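Local coordinates for aminoglycoside N(3)-acetyltransferase (Streptomyces griseus, PDB 7LAP), which probably transfers an acetyl group to the 3-amino group of aminoglycoside antibiotics, as an N-acetyltransferase of the Antibiotic_NAT resistance family, at residues 75-79 against 122-126. Coordinates in Å, arbitrary orientation, origin at the centre of the assembly. Numbering follows the deposited sequence.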
loop_
_atom_site.group_PDB
_atom_site.type_symbol
_atom_site.label_atom_id
_atom_site.label_comp_id
_atom_site.label_asym_id
_atom_site.label_seq_id
_atom_site.Cartn_x
_atom_site.Cartn_y
_atom_site.Cartn_z
ATOM N N LEU B 75 9.070 -17.198 5.100
ATOM C CA LEU B 75 9.049 -15.831 5.619
ATOM C C LEU B 75 7.685 -15.554 6.228
ATOM O O LEU B 75 6.673 -16.006 5.705
ATOM C CB LEU B 75 9.304 -14.785 4.514
ATOM C CG LEU B 75 10.454 -15.046 3.548
ATOM C CD1 LEU B 75 10.579 -13.867 2.567
ATOM C CD2 LEU B 75 11.744 -15.269 4.339
ATOM N N LEU B 76 7.639 -14.789 7.301
ATOM C CA LEU B 76 6.424 -14.399 7.985
ATOM C C LEU B 76 6.385 -12.922 8.335
ATOM O O LEU B 76 7.390 -12.368 8.675
ATOM C CB LEU B 76 6.349 -15.101 9.318
ATOM C CG LEU B 76 5.507 -16.311 9.590
ATOM C CD1 LEU B 76 6.392 -17.476 9.240
ATOM C CD2 LEU B 76 5.121 -16.397 11.041
ATOM N N VAL B 77 5.219 -12.305 8.294
ATOM C CA VAL B 77 5.080 -10.906 8.690
ATOM C C VAL B 77 3.798 -10.747 9.485
ATOM O O VAL B 77 2.918 -11.605 9.460
ATOM C CB VAL B 77 5.035 -9.928 7.494
ATOM C CG1 VAL B 77 6.390 -9.943 6.695
ATOM C CG2 VAL B 77 3.874 -10.279 6.610
ATOM N N THR B 78 3.683 -9.626 10.181
ATOM C CA THR B 78 2.440 -9.303 10.853
ATOM C C THR B 78 1.713 -8.296 9.973
ATOM O O THR B 78 2.326 -7.332 9.508
ATOM C CB THR B 78 2.692 -8.794 12.273
ATOM O OG1 THR B 78 1.457 -8.372 12.843
ATOM C CG2 THR B 78 3.629 -7.570 12.308
ATOM N N CYS B 79 0.442 -8.578 9.649
ATOM C CA CYS B 79 -0.388 -7.722 8.779
ATOM C C CYS B 79 -1.442 -6.916 9.534
ATOM O O CYS B 79 -1.486 -5.671 9.453
ATOM C CB CYS B 79 -1.109 -8.592 7.719
ATOM S SG CYS B 79 -0.025 -9.248 6.492
ATOM N N PRO B 122 5.036 -5.875 4.913
ATOM C CA PRO B 122 3.956 -6.883 5.085
ATOM C C PRO B 122 2.929 -6.826 3.979
ATOM O O PRO B 122 2.419 -7.860 3.550
ATOM C CB PRO B 122 3.343 -6.518 6.449
ATOM C CG PRO B 122 4.524 -5.900 7.204
ATOM C CD PRO B 122 5.234 -5.078 6.136
ATOM N N GLU B 123 2.623 -5.629 3.481
ATOM C CA GLU B 123 1.655 -5.535 2.401
ATOM C C GLU B 123 2.236 -6.075 1.094
ATOM O O GLU B 123 1.501 -6.650 0.288
ATOM C CB GLU B 123 1.183 -4.083 2.266
ATOM C CG GLU B 123 0.224 -3.844 1.153
ATOM C CD GLU B 123 -1.247 -4.181 1.512
ATOM O OE1 GLU B 123 -1.498 -4.856 2.548
ATOM O OE2 GLU B 123 -2.135 -3.800 0.707
ATOM N N ALA B 124 3.545 -5.943 0.879
ATOM C CA ALA B 124 4.161 -6.569 -0.296
ATOM C C ALA B 124 4.223 -8.092 -0.151
ATOM O O ALA B 124 3.943 -8.828 -1.109
ATOM C CB ALA B 124 5.574 -5.993 -0.551
ATOM N N LEU B 125 4.591 -8.586 1.033
ATOM C CA LEU B 125 4.689 -10.036 1.236
ATOM C C LEU B 125 3.337 -10.722 1.016
ATOM O O LEU B 125 3.241 -11.728 0.288
ATOM C CB LEU B 125 5.226 -10.323 2.648
ATOM C CG LEU B 125 5.736 -11.702 3.096
ATOM C CD1 LEU B 125 4.606 -12.692 3.283
ATOM C CD2 LEU B 125 6.828 -12.258 2.161
ATOM N N ARG B 126 2.272 -10.197 1.630
ATOM C CA ARG B 126 0.988 -10.885 1.509
ATOM C C ARG B 126 0.486 -10.885 0.067
ATOM O O ARG B 126 -0.260 -11.786 -0.313
ATOM C CB ARG B 126 -0.060 -10.259 2.443
ATOM C CG ARG B 126 -0.755 -9.082 1.836
ATOM C CD ARG B 126 -1.913 -8.553 2.655
ATOM N NE ARG B 126 -2.417 -7.329 2.034
ATOM C CZ ARG B 126 -3.406 -7.278 1.142
ATOM N NH1 ARG B 126 -4.054 -8.385 0.779
ATOM N NH2 ARG B 126 -3.757 -6.098 0.617
#
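Residues 122-126, a short helix laid obliquely across strand 75-78, show how a helix packs on a sheet: the axes approach to 8.4 Å with 130° between their N-to-C directions, and the backbones come closest at Val-77 and Pro-122, whose CA atoms are 5.5 Å apart. Strand alternation selects the sheet's contribution: Leu-75 and Val-77 point toward the helix, Leu-76 away. The helix answers with Pro-122 and Leu-125, one turn apart. Val-77 bridges both, its CG2 lying 3.8 Å from Pro-122 CB and its CG1 4.1 Å from Leu-125 CG, while Leu-75 CD1 meets Leu-125 CD2 at 4.1 Å. Where the strand ends, Pro-122 CB presses against Thr-78 O at 3.3 Å, and Cys-79 SG rests 4.2 Å from Arg-126 CB. The guanidinium of Arg-126 pairs with Glu-123 one turn back, NE to OE1 at 2.7 Å and NH2 to OE2 at 2.8 Å, in a salt bridge, while its NH1 hydrogen-bonds Arg-110 O. Leu-125 continues onto Leu-144 of strand 141-145, and Ala-124 touches Glu-113 of the second subunit. The result is alpha/beta layer packing: helix 120-126 covers one face of the mixed central sheet at strand 74-78, joined mainly by apolar side-chain packing, with the Thr-78 carbonyl against the proline ring.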